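Local coordinates for protein GP37 (Pseudomonas phage phikz, PDB 5FT0) that probably inhibits the host RNA degradosome during phage infection by acting on its ribonuclease, RNase E, at residues S16-L21 with R77-N82; I41-T46 with A68-Y73; D141-S146 with R206-F211. All coordinates share one frame; numbering follows the deposited sequence.

Contacts 1 and 2 share helix 67-82, and their centres lie about 19 Å apart. The early turns of that helix pack on strand 42-48 of the four-stranded antiparallel sheet in contact 2, while its last turns meet the loop after helix 8-15 in contact 1, close to strands 206-217 and 220-232 of the seven-stranded sheet. One helix thus touches both sheets and ties them together within the chain. Along the chain, contact 2 falls between the two segments of contact 1, and contact 3 follows both. There, helix 140-146 lies against strand 206-217; the centre of contact 3 is about 27 Å from that of contact 1 and about 26 Å from that of contact 2.

Contact 1 of 3, residues S16-L21 with R77-N82; sequences SKLDGL and RIIADN
Leu18 and Leu21 reach from the loop after helix 8-15 to the last turn of helix 67-82, each meeting one helix residue. The Leu18 side chain crosses that of Ile79 at a slant, and both of its methyls bear on a single branch: CD1 lies 3.8 Å from Ile79 CG2 and CD2 4.1 Å from the same carbon. Ile79 offers this branch because CG2 stands anti to its backbone N, leaving CG1 beside that nitrogen (chi1 -64°). The Leu21 side chain splits its methyls between two parts of Asn82. Its CD1 approaches the backbone Asn82 O at 3.8 Å, whereas CD2 comes more loosely, at 4.2 Å, to Asn82 CB.

The two leucines are the first and last residues of a type II beta turn, with Gly20 taking the positive phi of its third position. The turn is closed by a weak bond from Leu21 N to Leu18 O, and it puts both leucines on the helix side.

The amide of Asn82 is held back against its own helix. Its ND2 donates to Ile78 O at 2.8 Å in a nearly straight bond (166°), with the acceptor close to the amide plane, and OD1 accepts from the backbone N of His25. Both ends of the group are thus engaged, which fixes its rotation and leaves CB to meet Leu21. Leu15 of helix 8-15 touches Leu21, Ile79 and Asn82, while His217 from strand 206-217 lies against both Leu18 and Ile79.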
loop_
_atom_site.group_PDB
_atom_site.type_symbol
_atom_site.label_atom_id
_atom_site.label_comp_id
_atom_site.label_asym_id
_atom_site.label_seq_id
_atom_site.Cartn_x
_atom_site.Cartn_y
_atom_site.Cartn_z
ATOM N N SER A 16 17.455 -26.686 6.687
ATOM C CA SER A 16 18.725 -27.050 7.306
ATOM C C SER A 16 19.699 -27.686 6.324
ATOM O O SER A 16 20.894 -27.768 6.629
ATOM C CB SER A 16 18.485 -28.000 8.482
ATOM O OG SER A 16 18.020 -29.262 8.029
ATOM N N LYS A 17 19.228 -28.139 5.164
ATOM C CA LYS A 17 20.130 -28.670 4.151
ATOM C C LYS A 17 20.811 -27.576 3.341
ATOM O O LYS A 17 21.738 -27.877 2.582
ATOM C CB LYS A 17 19.370 -29.625 3.226
ATOM C CG LYS A 17 18.965 -30.914 3.924
ATOM C CD LYS A 17 17.866 -31.665 3.197
ATOM C CE LYS A 17 17.365 -32.820 4.060
ATOM N NZ LYS A 17 16.236 -33.552 3.430
ATOM N N LEU A 18 20.389 -26.322 3.494
ATOM C CA LEU A 18 21.020 -25.209 2.797
ATOM C C LEU A 18 22.313 -24.822 3.504
ATOM O O LEU A 18 22.301 -24.491 4.697
ATOM C CB LEU A 18 20.075 -24.012 2.727
ATOM C CG LEU A 18 18.867 -24.119 1.795
ATOM C CD1 LEU A 18 18.033 -22.851 1.866
ATOM C CD2 LEU A 18 19.319 -24.381 0.370
ATOM N N ASP A 19 23.423 -24.864 2.767
ATOM C CA ASP A 19 24.694 -24.363 3.274
ATOM C C ASP A 19 24.578 -22.907 3.707
ATOM O O ASP A 19 23.951 -22.088 3.030
ATOM C CB ASP A 19 25.772 -24.487 2.198
ATOM C CG ASP A 19 26.581 -25.757 2.321
ATOM O OD1 ASP A 19 26.051 -26.770 2.833
ATOM O OD2 ASP A 19 27.754 -25.735 1.900
ATOM N N GLY A 20 25.197 -22.587 4.842
ATOM C CA GLY A 20 25.317 -21.217 5.293
ATOM C C GLY A 20 24.049 -20.574 5.810
ATOM O O GLY A 20 24.070 -19.378 6.128
ATOM N N LEU A 21 22.949 -21.313 5.910
ATOM C CA LEU A 21 21.709 -20.775 6.454
ATOM C C LEU A 21 21.669 -21.041 7.954
ATOM O O LEU A 21 21.708 -22.197 8.386
ATOM C CB LEU A 21 20.492 -21.391 5.767
ATOM C CG LEU A 21 19.142 -20.868 6.264
ATOM C CD1 LEU A 21 19.074 -19.350 6.143
ATOM C CD2 LEU A 21 17.992 -21.516 5.505
ATOM N N ARG A 77 9.199 -23.015 -2.781
ATOM C CA ARG A 77 9.049 -21.573 -2.611
ATOM C C ARG A 77 9.584 -21.121 -1.256
ATOM O O ARG A 77 10.140 -20.022 -1.138
ATOM C CB ARG A 77 7.582 -21.163 -2.768
ATOM C CG ARG A 77 6.950 -21.494 -4.126
ATOM C CD ARG A 77 7.711 -20.874 -5.292
ATOM N NE ARG A 77 7.738 -19.411 -5.236
ATOM C CZ ARG A 77 6.900 -18.617 -5.894
ATOM N NH1 ARG A 77 5.953 -19.138 -6.662
ATOM N NH2 ARG A 77 7.009 -17.299 -5.786
ATOM N N ILE A 78 9.419 -21.945 -0.219
ATOM C CA ILE A 78 9.951 -21.591 1.094
ATOM C C ILE A 78 11.476 -21.624 1.077
ATOM O O ILE A 78 12.136 -20.743 1.643
ATOM C CB ILE A 78 9.374 -22.522 2.176
ATOM C CG1 ILE A 78 7.857 -22.360 2.272
ATOM C CG2 ILE A 78 10.030 -22.255 3.529
ATOM C CD1 ILE A 78 7.211 -23.298 3.274
ATOM N N ILE A 79 12.057 -22.637 0.432
ATOM C CA ILE A 79 13.511 -22.717 0.318
ATOM C C ILE A 79 14.054 -21.493 -0.408
ATOM O O ILE A 79 14.980 -20.823 0.070
ATOM C CB ILE A 79 13.922 -24.018 -0.391
ATOM C CG1 ILE A 79 13.522 -25.238 0.449
ATOM C CG2 ILE A 79 15.419 -24.018 -0.687
ATOM C CD1 ILE A 79 13.650 -26.545 -0.294
ATOM N N ALA A 80 13.479 -21.178 -1.572
ATOM C CA ALA A 80 13.921 -20.007 -2.325
ATOM C C ALA A 80 13.740 -18.728 -1.518
ATOM O O ALA A 80 14.574 -17.819 -1.586
ATOM C CB ALA A 80 13.167 -19.921 -3.651
ATOM N N ASP A 81 12.657 -18.645 -0.739
ATOM C CA ASP A 81 12.406 -17.463 0.080
ATOM C C ASP A 81 13.490 -17.245 1.128
ATOM O O ASP A 81 13.726 -16.107 1.548
ATOM C CB ASP A 81 11.044 -17.581 0.764
ATOM C CG ASP A 81 9.991 -16.707 0.122
ATOM O OD1 ASP A 81 10.335 -15.581 -0.299
ATOM O OD2 ASP A 81 8.822 -17.138 0.046
ATOM N N ASN A 82 14.149 -18.310 1.575
ATOM C CA ASN A 82 15.117 -18.198 2.655
ATOM C C ASN A 82 16.559 -18.140 2.175
ATOM O O ASN A 82 17.461 -17.982 3.005
ATOM C CB ASN A 82 14.940 -19.359 3.638
ATOM C CG ASN A 82 13.775 -19.137 4.582
ATOM O OD1 ASN A 82 13.922 -18.498 5.623
ATOM N ND2 ASN A 82 12.603 -19.645 4.211
#

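Contact 2 of 3, residues I41-T46 with A68-Y73; sequences ISVFVT and AMVREY
The helical bond from Tyr73 N to O of Met69 (selenomethionine), 2.9 Å long, closes the turn of helix 67-82 that presents Val70 to Val43 and Val45 of strand 42-48. Across the interface itself the meeting is between methyl groups. Val70 points its CG1 at Val45 and its CG2 at Val43, a division set by a first torsion that places CG1 anti to the backbone N (chi1 177°). Val70 CG1 sits almost evenly between the two branches of Val45, 4.0 Å from Val45 CG2 and 4.1 Å from Val45 CG1. These two side chains slide past each other in opposite directions. The second branch makes a looser touch, Val70 CG2 to Val43 CG1 at 4.3 Å.

Val43 and Val45, two residues apart, both turn toward the helix, as expected for one face of a strand. Helix 67-82 lies on one face of the four-stranded antiparallel sheet: Val32 of strand 30-37 touches both Val45 and Val70, and Phe4 from strand 4-6 also packs on Val70. Phe59 of strand 55-59 touches both strand valines and stacks on the ring of Tyr73. With the backbones of Val43 and Val45 bonded to strand 55-59 and branched aliphatic carbons making the close contacts across the interface, cohesion here rests on dispersion and the exclusion of water, with little directional constraint.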
loop_
_atom_site.group_PDB
_atom_site.type_symbol
_atom_site.label_atom_id
_atom_site.label_comp_id
_atom_site.label_asym_id
_atom_site.label_seq_id
_atom_site.Cartn_x
_atom_site.Cartn_y
_atom_site.Cartn_z
ATOM N N ILE A 41 -4.941 -25.383 -17.317
ATOM C CA ILE A 41 -4.032 -26.400 -16.792
ATOM C C ILE A 41 -3.101 -25.773 -15.761
ATOM O O ILE A 41 -1.877 -25.799 -15.916
ATOM C CB ILE A 41 -3.233 -27.081 -17.921
ATOM C CG1 ILE A 41 -4.153 -27.432 -19.092
ATOM C CG2 ILE A 41 -2.561 -28.355 -17.417
ATOM C CD1 ILE A 41 -3.424 -27.598 -20.408
ATOM N N SER A 42 -3.669 -25.206 -14.702
ATOM C CA SER A 42 -2.864 -24.586 -13.662
ATOM C C SER A 42 -3.408 -24.981 -12.297
ATOM O O SER A 42 -4.564 -25.389 -12.157
ATOM C CB SER A 42 -2.833 -23.056 -13.801
ATOM O OG SER A 42 -4.103 -22.493 -13.529
ATOM N N VAL A 43 -2.548 -24.862 -11.291
ATOM C CA VAL A 43 -2.897 -25.143 -9.905
ATOM C C VAL A 43 -2.776 -23.841 -9.129
ATOM O O VAL A 43 -1.721 -23.195 -9.152
ATOM C CB VAL A 43 -1.998 -26.229 -9.293
ATOM C CG1 VAL A 43 -2.322 -26.422 -7.819
ATOM C CG2 VAL A 43 -2.152 -27.541 -10.050
ATOM N N PHE A 44 -3.854 -23.450 -8.460
ATOM C CA PHE A 44 -3.844 -22.305 -7.562
ATOM C C PHE A 44 -3.672 -22.812 -6.138
ATOM O O PHE A 44 -4.373 -23.737 -5.720
ATOM C CB PHE A 44 -5.131 -21.488 -7.685
ATOM C CG PHE A 44 -5.156 -20.271 -6.806
ATOM C CD1 PHE A 44 -4.467 -19.126 -7.170
ATOM C CD2 PHE A 44 -5.853 -20.278 -5.609
ATOM C CE1 PHE A 44 -4.483 -18.005 -6.363
ATOM C CE2 PHE A 44 -5.872 -19.160 -4.795
ATOM C CZ PHE A 44 -5.186 -18.022 -5.171
ATOM N N VAL A 45 -2.738 -22.211 -5.403
ATOM C CA VAL A 45 -2.370 -22.661 -4.067
ATOM C C VAL A 45 -2.564 -21.514 -3.087
ATOM O O VAL A 45 -2.218 -20.366 -3.387
ATOM C CB VAL A 45 -0.912 -23.171 -4.028
ATOM C CG1 VAL A 45 -0.537 -23.628 -2.626
ATOM C CG2 VAL A 45 -0.718 -24.297 -5.027
ATOM N N THR A 46 -3.119 -21.828 -1.918
ATOM C CA THR A 46 -3.279 -20.872 -0.830
ATOM C C THR A 46 -2.617 -21.426 0.422
ATOM O O THR A 46 -2.863 -22.577 0.798
ATOM C CB THR A 46 -4.759 -20.576 -0.564
ATOM O OG1 THR A 46 -5.353 -20.014 -1.741
ATOM C CG2 THR A 46 -4.911 -19.598 0.593
ATOM N N ALA A 68 1.112 -34.431 -2.738
ATOM C CA ALA A 68 2.565 -34.588 -2.706
ATOM C C ALA A 68 3.258 -33.594 -3.630
ATOM O O ALA A 68 4.312 -33.048 -3.284
ATOM C CB ALA A 68 2.947 -36.020 -3.083
HETATM N N MSE A 69 2.686 -33.348 -4.802
HETATM C CA MSE A 69 3.240 -32.367 -5.727
HETATM C C MSE A 69 3.116 -30.944 -5.180
HETATM O O MSE A 69 4.059 -30.156 -5.260
HETATM C CB MSE A 69 2.551 -32.460 -7.087
HETATM C CG MSE A 69 2.907 -31.319 -8.029
HETATM SE SE MSE A 69 1.772 -31.254 -9.620
HETATM C CE MSE A 69 2.374 -32.899 -10.469
ATOM N N VAL A 70 1.944 -30.615 -4.633
ATOM C CA VAL A 70 1.741 -29.278 -4.088
ATOM C C VAL A 70 2.627 -29.064 -2.869
ATOM O O VAL A 70 3.182 -27.977 -2.672
ATOM C CB VAL A 70 0.253 -29.047 -3.761
ATOM C CG1 VAL A 70 0.051 -27.677 -3.132
ATOM C CG2 VAL A 70 -0.595 -29.186 -5.022
ATOM N N ARG A 71 2.779 -30.097 -2.036
ATOM C CA ARG A 71 3.671 -29.995 -0.885
ATOM C C ARG A 71 5.100 -29.712 -1.329
ATOM O O ARG A 71 5.788 -28.865 -0.748
ATOM C CB ARG A 71 3.613 -31.278 -0.055
ATOM C CG ARG A 71 4.514 -31.254 1.171
ATOM C CD ARG A 71 4.500 -32.593 1.896
ATOM N NE ARG A 71 3.158 -32.964 2.333
ATOM C CZ ARG A 71 2.665 -32.700 3.538
ATOM N NH1 ARG A 71 3.405 -32.061 4.436
ATOM N NH2 ARG A 71 1.432 -33.078 3.847
ATOM N N GLU A 72 5.564 -30.417 -2.362
ATOM C CA GLU A 72 6.905 -30.175 -2.882
ATOM C C GLU A 72 7.029 -28.761 -3.432
ATOM O O GLU A 72 8.030 -28.076 -3.193
ATOM C CB GLU A 72 7.247 -31.197 -3.964
ATOM C CG GLU A 72 8.293 -32.213 -3.558
ATOM C CD GLU A 72 8.877 -32.947 -4.750
ATOM O OE1 GLU A 72 8.186 -33.055 -5.786
ATOM O OE2 GLU A 72 10.031 -33.412 -4.653
ATOM N N TYR A 73 6.017 -28.308 -4.179
ATOM C CA TYR A 73 6.079 -26.972 -4.765
ATOM C C TYR A 73 6.179 -25.902 -3.686
ATOM O O TYR A 73 7.004 -24.987 -3.778
ATOM C CB TYR A 73 4.861 -26.715 -5.653
ATOM C CG TYR A 73 4.872 -25.323 -6.239
ATOM C CD1 TYR A 73 5.632 -25.031 -7.361
ATOM C CD2 TYR A 73 4.151 -24.292 -5.649
ATOM C CE1 TYR A 73 5.666 -23.756 -7.888
ATOM C CE2 TYR A 73 4.178 -23.012 -6.172
ATOM C CZ TYR A 73 4.936 -22.752 -7.291
ATOM O OH TYR A 73 4.967 -21.483 -7.818
#

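Contact 3 of 3, residues D141-S146 with R206-F211; sequences DKLIKS and RTEVYF
Tyr210 projects from strand 206-217 toward Leu143 of helix 140-146. At CB the first torsion (chi1 -68°) sets CG beside the backbone N and sends the ring toward the helix. Over one face of that ring lies the CD1 methyl of Leu143, 3.6 Å above the plane and displaced toward the rim. This is a CH-pi contact, with Leu143 CD1 3.9 Å from the centroid of the Tyr210 ring and 23° off its normal. The displacement is toward the CE1-CZ edge: Tyr210 CD1 is 4.1 Å from Leu143 CD1, but Tyr210 CE1 and CZ are both 3.7 Å from that methyl. The other branch of the leucine takes over at the tip, where Leu143 CD2 comes within 3.6 Å of Tyr210 OH.

The phenol oxygen also donates a 2.7 Å hydrogen bond to Glu208 OE1, meeting it from above the carboxylate plane, and this tie to a residue on the same side of the strand helps fix the ring. The carboxylate is held from its other oxygen too. Arg206 NE reaches Glu208 OE2 at 2.7 Å through a nearly straight hydrogen bond (172°) that is part of a salt bridge; OE2 lies in the guanidinium plane, but is itself approached from above the carboxylate plane. Together these bonds satisfy the buried acid and would probably favour its charged form.

Around this network, Tyr201 of the adjacent strand 197-202 touches Leu143, while Thr226 and Lys228 of strand 220-232 touch Tyr210. Arg206 packs on His252 of the second subunit. Helix 140-146 thus rests on one face of the seven-stranded antiparallel sheet, whereas Val209 and Phe211 of the same strand touch helix 158-187 on the other face.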
loop_
_atom_site.group_PDB
_atom_site.type_symbol
_atom_site.label_atom_id
_atom_site.label_comp_id
_atom_site.label_asym_id
_atom_site.label_seq_id
_atom_site.Cartn_x
_atom_site.Cartn_y
_atom_site.Cartn_z
ATOM N N ASP A 141 7.868 -14.543 -22.382
ATOM C CA ASP A 141 6.895 -14.209 -23.421
ATOM C C ASP A 141 6.217 -12.875 -23.129
ATOM O O ASP A 141 6.089 -12.023 -24.015
ATOM C CB ASP A 141 5.855 -15.323 -23.549
ATOM C CG ASP A 141 6.426 -16.588 -24.158
ATOM O OD1 ASP A 141 7.507 -16.518 -24.782
ATOM O OD2 ASP A 141 5.791 -17.655 -24.015
ATOM N N LYS A 142 5.778 -12.678 -21.885
ATOM C CA LYS A 142 5.187 -11.398 -21.504
ATOM C C LYS A 142 6.208 -10.271 -21.604
ATOM O O LYS A 142 5.867 -9.144 -21.983
ATOM C CB LYS A 142 4.625 -11.489 -20.085
ATOM C CG LYS A 142 4.094 -10.175 -19.538
ATOM C CD LYS A 142 4.300 -10.086 -18.033
ATOM C CE LYS A 142 5.780 -10.112 -17.682
ATOM N NZ LYS A 142 6.003 -10.027 -16.213
ATOM N N LEU A 143 7.469 -10.555 -21.271
ATOM C CA LEU A 143 8.495 -9.521 -21.322
ATOM C C LEU A 143 8.839 -9.151 -22.761
ATOM O O LEU A 143 9.055 -7.973 -23.067
ATOM C CB LEU A 143 9.743 -9.984 -20.570
ATOM C CG LEU A 143 9.573 -10.121 -19.054
ATOM C CD1 LEU A 143 10.841 -10.667 -18.406
ATOM C CD2 LEU A 143 9.185 -8.780 -18.444
ATOM N N ILE A 144 8.894 -10.141 -23.654
ATOM C CA ILE A 144 9.229 -9.862 -25.048
ATOM C C ILE A 144 8.139 -9.026 -25.706
ATOM O O ILE A 144 8.427 -8.065 -26.429
ATOM C CB ILE A 144 9.476 -11.175 -25.813
ATOM C CG1 ILE A 144 10.725 -11.881 -25.279
ATOM C CG2 ILE A 144 9.609 -10.905 -27.307
ATOM C CD1 ILE A 144 11.178 -13.047 -26.128
ATOM N N LYS A 145 6.871 -9.367 -25.457
ATOM C CA LYS A 145 5.773 -8.640 -26.087
ATOM C C LYS A 145 5.731 -7.187 -25.631
ATOM O O LYS A 145 5.492 -6.282 -26.439
ATOM C CB LYS A 145 4.443 -9.330 -25.782
ATOM N N SER A 146 5.970 -6.941 -24.344
ATOM C CA SER A 146 5.798 -5.615 -23.770
ATOM C C SER A 146 7.044 -4.742 -23.858
ATOM O O SER A 146 6.976 -3.567 -23.484
ATOM C CB SER A 146 5.367 -5.729 -22.303
ATOM O OG SER A 146 6.350 -6.392 -21.529
ATOM N N ARG A 206 12.986 2.347 -19.721
ATOM C CA ARG A 206 13.832 1.671 -18.741
ATOM C C ARG A 206 14.484 0.451 -19.373
ATOM O O ARG A 206 14.061 -0.030 -20.429
ATOM C CB ARG A 206 13.028 1.246 -17.508
ATOM C CG ARG A 206 12.054 0.117 -17.797
ATOM C CD ARG A 206 10.980 -0.005 -16.729
ATOM N NE ARG A 206 10.177 -1.205 -16.928
ATOM C CZ ARG A 206 9.151 -1.291 -17.770
ATOM N NH1 ARG A 206 8.794 -0.242 -18.494
ATOM N NH2 ARG A 206 8.482 -2.429 -17.884
ATOM N N THR A 207 15.518 -0.049 -18.697
ATOM C CA THR A 207 16.157 -1.317 -19.024
ATOM C C THR A 207 16.032 -2.246 -17.825
ATOM O O THR A 207 16.324 -1.845 -16.694
ATOM C CB THR A 207 17.635 -1.130 -19.383
ATOM O OG1 THR A 207 17.755 -0.254 -20.510
ATOM C CG2 THR A 207 18.277 -2.475 -19.717
ATOM N N GLU A 208 15.601 -3.480 -18.072
ATOM C CA GLU A 208 15.485 -4.494 -17.033
ATOM C C GLU A 208 16.368 -5.679 -17.391
ATOM O O GLU A 208 16.274 -6.220 -18.499
ATOM C CB GLU A 208 14.029 -4.942 -16.856
ATOM C CG GLU A 208 13.098 -3.828 -16.399
ATOM C CD GLU A 208 11.661 -4.288 -16.232
ATOM O OE1 GLU A 208 11.349 -5.434 -16.622
ATOM O OE2 GLU A 208 10.844 -3.503 -15.704
ATOM N N VAL A 209 17.228 -6.077 -16.459
ATOM C CA VAL A 209 18.097 -7.236 -16.624
ATOM C C VAL A 209 17.692 -8.272 -15.584
ATOM O O VAL A 209 17.638 -7.971 -14.384
ATOM C CB VAL A 209 19.581 -6.863 -16.491
ATOM C CG1 VAL A 209 20.452 -8.078 -16.753
ATOM C CG2 VAL A 209 19.935 -5.737 -17.451
ATOM N N TYR A 210 17.405 -9.484 -16.040
ATOM C CA TYR A 210 16.972 -10.572 -15.177
ATOM C C TYR A 210 18.088 -11.598 -15.052
ATOM O O TYR A 210 18.616 -12.074 -16.062
ATOM C CB TYR A 210 15.706 -11.235 -15.725
ATOM C CG TYR A 210 14.480 -10.352 -15.675
ATOM C CD1 TYR A 210 14.297 -9.329 -16.599
ATOM C CD2 TYR A 210 13.500 -10.548 -14.711
ATOM C CE1 TYR A 210 13.178 -8.518 -16.556
ATOM C CE2 TYR A 210 12.375 -9.743 -14.662
ATOM C CZ TYR A 210 12.220 -8.729 -15.588
ATOM O OH TYR A 210 11.104 -7.924 -15.547
ATOM N N PHE A 211 18.441 -11.933 -13.815
ATOM C CA PHE A 211 19.410 -12.981 -13.514
ATOM C C PHE A 211 18.660 -14.121 -12.839
ATOM O O PHE A 211 18.258 -14.002 -11.677
ATOM C CB PHE A 211 20.532 -12.460 -12.614
ATOM C CG PHE A 211 21.217 -11.227 -13.139
ATOM C CD1 PHE A 211 20.715 -9.965 -12.866
ATOM C CD2 PHE A 211 22.371 -11.332 -13.898
ATOM C CE1 PHE A 211 21.347 -8.834 -13.345
ATOM C CE2 PHE A 211 23.006 -10.204 -14.378
ATOM C CZ PHE A 211 22.494 -8.954 -14.101
#